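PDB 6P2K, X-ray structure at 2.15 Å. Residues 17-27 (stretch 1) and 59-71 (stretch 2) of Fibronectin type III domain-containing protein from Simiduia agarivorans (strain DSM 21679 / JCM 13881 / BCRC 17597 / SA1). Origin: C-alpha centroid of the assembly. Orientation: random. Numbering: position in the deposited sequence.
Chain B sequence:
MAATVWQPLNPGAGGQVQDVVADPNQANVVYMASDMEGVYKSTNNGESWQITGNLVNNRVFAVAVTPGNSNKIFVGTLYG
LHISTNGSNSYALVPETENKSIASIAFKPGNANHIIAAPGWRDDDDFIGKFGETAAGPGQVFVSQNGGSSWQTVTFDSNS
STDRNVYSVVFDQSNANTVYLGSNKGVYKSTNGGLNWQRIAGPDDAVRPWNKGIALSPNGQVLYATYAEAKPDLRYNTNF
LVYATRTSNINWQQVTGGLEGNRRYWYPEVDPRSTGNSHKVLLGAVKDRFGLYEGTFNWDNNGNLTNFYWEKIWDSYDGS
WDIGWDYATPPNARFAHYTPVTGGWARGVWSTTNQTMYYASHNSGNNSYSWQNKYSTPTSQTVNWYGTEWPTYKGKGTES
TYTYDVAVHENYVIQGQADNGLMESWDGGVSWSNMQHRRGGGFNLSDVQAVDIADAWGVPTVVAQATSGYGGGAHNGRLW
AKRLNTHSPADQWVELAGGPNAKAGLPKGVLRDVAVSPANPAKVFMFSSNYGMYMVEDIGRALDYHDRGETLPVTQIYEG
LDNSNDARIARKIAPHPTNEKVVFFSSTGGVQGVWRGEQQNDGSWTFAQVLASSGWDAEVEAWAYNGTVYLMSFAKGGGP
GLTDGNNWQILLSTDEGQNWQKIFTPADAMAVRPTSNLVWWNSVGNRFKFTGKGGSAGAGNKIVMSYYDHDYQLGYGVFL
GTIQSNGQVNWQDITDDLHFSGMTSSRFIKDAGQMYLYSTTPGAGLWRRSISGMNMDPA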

# COMPACT_ATOMS: atom_id res chain seq x y z
N VAL B 17 -3.63 43.20 -15.32
CA VAL B 17 -2.65 43.90 -16.15
C VAL B 17 -3.39 44.89 -17.04
O VAL B 17 -4.40 44.53 -17.67
N GLN B 18 -2.90 46.13 -17.08
CA GLN B 18 -3.57 47.17 -17.85
C GLN B 18 -3.16 47.17 -19.31
O GLN B 18 -4.02 47.31 -20.19
N ASP B 19 -1.87 47.02 -19.60
CA ASP B 19 -1.39 47.09 -20.97
C ASP B 19 0.06 46.62 -21.03
O ASP B 19 0.78 46.63 -20.03
N VAL B 20 0.46 46.21 -22.23
CA VAL B 20 1.86 45.97 -22.58
C VAL B 20 2.10 46.69 -23.90
O VAL B 20 1.42 46.41 -24.89
N VAL B 21 3.06 47.62 -23.91
CA VAL B 21 3.27 48.51 -25.04
C VAL B 21 4.67 48.29 -25.60
O VAL B 21 5.65 48.35 -24.86
N ALA B 22 4.75 48.06 -26.90
CA ALA B 22 6.03 47.87 -27.56
C ALA B 22 6.66 49.21 -27.91
O ALA B 22 5.98 50.16 -28.31
N ASP B 23 7.98 49.29 -27.74
CA ASP B 23 8.77 50.43 -28.19
C ASP B 23 8.91 50.32 -29.70
O ASP B 23 9.56 49.39 -30.20
N PRO B 24 8.33 51.25 -30.46
CA PRO B 24 8.47 51.18 -31.93
C PRO B 24 9.89 51.39 -32.41
O PRO B 24 10.21 51.00 -33.54
N ASN B 25 10.77 51.97 -31.59
CA ASN B 25 12.14 52.23 -32.00
C ASN B 25 13.06 51.04 -31.80
O ASN B 25 14.09 50.95 -32.49
N GLN B 26 12.74 50.13 -30.89
CA GLN B 26 13.64 49.04 -30.51
C GLN B 26 12.84 47.75 -30.41
O GLN B 26 11.98 47.63 -29.53
N ALA B 27 13.14 46.79 -31.27
CA ALA B 27 12.50 45.49 -31.16
C ALA B 27 12.90 44.81 -29.85
O ALA B 27 14.03 44.97 -29.38
N ARG B 59 -1.03 53.62 -10.36
CA ARG B 59 -2.10 53.04 -11.18
C ARG B 59 -1.91 53.55 -12.61
O ARG B 59 -2.38 54.64 -12.97
N VAL B 60 -1.22 52.77 -13.43
CA VAL B 60 -0.83 53.19 -14.77
C VAL B 60 -1.86 52.70 -15.78
O VAL B 60 -2.20 51.52 -15.81
N PHE B 61 -2.35 53.63 -16.61
CA PHE B 61 -3.33 53.31 -17.64
C PHE B 61 -2.77 53.34 -19.05
O PHE B 61 -3.42 52.81 -19.96
N ALA B 62 -1.61 53.94 -19.27
CA ALA B 62 -1.07 54.07 -20.62
C ALA B 62 0.42 54.35 -20.57
O ALA B 62 0.91 55.03 -19.66
N VAL B 63 1.13 53.82 -21.56
CA VAL B 63 2.55 54.08 -21.76
C VAL B 63 2.78 54.29 -23.26
O VAL B 63 2.24 53.55 -24.08
N ALA B 64 3.58 55.31 -23.60
CA ALA B 64 3.90 55.58 -24.99
C ALA B 64 5.35 56.03 -25.10
O ALA B 64 5.80 56.88 -24.33
N VAL B 65 6.07 55.47 -26.06
CA VAL B 65 7.44 55.85 -26.36
C VAL B 65 7.43 56.76 -27.58
O VAL B 65 6.72 56.50 -28.56
N THR B 66 8.22 57.82 -27.54
CA THR B 66 8.20 58.79 -28.63
C THR B 66 8.82 58.18 -29.88
O THR B 66 9.93 57.63 -29.82
N PRO B 67 8.14 58.24 -31.02
CA PRO B 67 8.78 57.85 -32.28
C PRO B 67 10.05 58.65 -32.52
O PRO B 67 10.04 59.89 -32.48
N GLY B 68 11.15 57.94 -32.77
CA GLY B 68 12.42 58.57 -33.03
C GLY B 68 13.25 58.90 -31.81
O GLY B 68 14.38 59.39 -31.97
N ASN B 69 12.74 58.67 -30.61
CA ASN B 69 13.49 58.97 -29.39
C ASN B 69 12.99 58.02 -28.30
O ASN B 69 12.11 58.36 -27.51
N SER B 70 13.59 56.83 -28.26
CA SER B 70 13.20 55.82 -27.27
C SER B 70 13.55 56.21 -25.84
O SER B 70 13.26 55.44 -24.92
N ASN B 71 14.15 57.38 -25.62
CA ASN B 71 14.45 57.85 -24.28
C ASN B 71 13.37 58.75 -23.70
O ASN B 71 13.38 59.01 -22.49

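What ties the two stretches together most firmly? N25, which has the most surface covered of any residue here, points toward the turn T66 to N69. In its m rotamer (chi1 -51°) its amide reads the turn's backbone in both directions: N25 ND2 donates to T66 O at 3.0 Å, and N25 OD1 accepts from G68 N at 2.7 Å. D23 steadies this amide, since D23 OD1 also accepts from N25 ND2 at 3.0 Å.

How do the nearly parallel strands meet if no direct hydrogen bond joins them? Waters and valines fill the gap. V21, rotamer t, points toward V63, with V21 CG2 4.2 Å from V63 CB. Water 1 links D19 OD2 to V63 N, and water 2 links A22 O to V65 N. V65, also t, packs its CB 4.1 Å from P24 CD.

What does Q18 contribute at the start? Its CA-to-CB bond points toward stretch 2, and in the m, m rotamer the side chain lies alongside the other strand, placing Q18 CG 3.2 Å from V60 O and Q18 OE1 3.7 Å from F61 CD1, at the ring edge.

How is S70 held? It points toward stretch 1, where S70 CB lies 3.2 Å from D23 OD2 and 3.6 Å from Q26 NE2. D23 OD2 accepts from Q26 NE2 and from water 3, which also donates to S70 O.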

# COMPACT_ATOMS: atom_id res chain seq x y z
CB VAL B 17 -1.83 42.91 -16.98
CG1 VAL B 17 -0.82 43.65 -17.85
CG2 VAL B 17 -1.12 41.91 -16.08
CB GLN B 18 -3.30 48.54 -17.22
CG GLN B 18 -3.62 48.60 -15.74
CD GLN B 18 -5.09 48.34 -15.46
OE1 GLN B 18 -5.96 49.11 -15.86
NE2 GLN B 18 -5.37 47.24 -14.76
CB ASP B 19 -1.51 48.51 -21.53
CG ASP B 19 -1.65 48.53 -23.03
OD1 ASP B 19 -1.76 47.45 -23.64
OD2 ASP B 19 -1.66 49.64 -23.61
CB VAL B 20 2.20 44.48 -22.69
CG1 VAL B 20 3.60 44.30 -23.25
CG2 VAL B 20 2.07 43.80 -21.34
CB VAL B 21 3.08 49.98 -24.63
CG1 VAL B 21 3.15 50.88 -25.86
CG2 VAL B 21 1.75 50.17 -23.91
CB ALA B 22 5.87 47.03 -28.82
CB ASP B 23 10.13 50.44 -27.49
CG ASP B 23 10.96 51.68 -27.81
OD1 ASP B 23 10.69 52.36 -28.83
OD2 ASP B 23 11.89 51.98 -27.03
CB PRO B 24 7.54 52.29 -32.42
CG PRO B 24 7.50 53.27 -31.29
CD PRO B 24 7.56 52.43 -30.04
CB ASN B 25 12.71 53.43 -31.24
CG ASN B 25 11.80 54.65 -31.30
OD1 ASN B 25 11.70 55.30 -32.33
ND2 ASN B 25 11.15 54.95 -30.18
CB GLN B 26 14.33 49.33 -29.19
CG GLN B 26 15.10 50.63 -29.10
CD GLN B 26 15.64 50.85 -27.71
OE1 GLN B 26 16.84 50.71 -27.47
NE2 GLN B 26 14.76 51.15 -26.77
CB ALA B 27 12.88 44.61 -32.35
CB ARG B 59 -3.47 53.40 -10.62
CG ARG B 59 -4.62 52.62 -11.24
CD ARG B 59 -5.84 52.63 -10.33
NE ARG B 59 -5.62 51.88 -9.10
CZ ARG B 59 -5.93 50.60 -8.93
NH1 ARG B 59 -6.49 49.92 -9.92
NH2 ARG B 59 -5.69 50.00 -7.77
CB VAL B 60 0.57 52.66 -15.12
CG1 VAL B 60 0.96 53.09 -16.53
CG2 VAL B 60 1.60 53.15 -14.12
CB PHE B 61 -4.52 54.27 -17.55
CG PHE B 61 -5.36 54.10 -16.32
CD1 PHE B 61 -5.85 52.85 -15.96
CD2 PHE B 61 -5.66 55.18 -15.51
CE1 PHE B 61 -6.62 52.69 -14.83
CE2 PHE B 61 -6.43 55.02 -14.38
CZ PHE B 61 -6.91 53.77 -14.03
CB ALA B 62 -1.79 55.17 -21.41
CB VAL B 63 3.45 52.94 -21.23
CG1 VAL B 63 4.91 53.24 -21.49
CG2 VAL B 63 3.21 52.71 -19.75
CB ALA B 64 2.97 56.65 -25.59
CB VAL B 65 8.33 54.61 -26.60
CG1 VAL B 65 9.80 55.00 -26.57
CG2 VAL B 65 8.04 53.55 -25.55
CB THR B 66 8.96 60.05 -28.25
OG1 THR B 66 10.30 59.71 -27.89
CG2 THR B 66 8.27 60.76 -27.11
CB PRO B 67 7.70 58.16 -33.33
CG PRO B 67 6.42 58.06 -32.58
CD PRO B 67 6.71 58.56 -31.20
CB ASN B 69 13.34 60.43 -28.98
CG ASN B 69 14.02 60.75 -27.66
OD1 ASN B 69 14.84 59.98 -27.17
ND2 ASN B 69 13.69 61.90 -27.09
CB SER B 70 13.86 54.48 -27.62
OG SER B 70 15.27 54.60 -27.68
CB ASN B 71 15.79 58.58 -24.25
CG ASN B 71 16.98 57.64 -24.33
OD1 ASN B 71 16.97 56.56 -23.74
ND2 ASN B 71 18.01 58.04 -25.07
O HOH W 1 -1.05 52.32 -23.35
O HOH W 2 4.97 52.97 -27.78
O HOH W 3 12.59 53.02 -24.67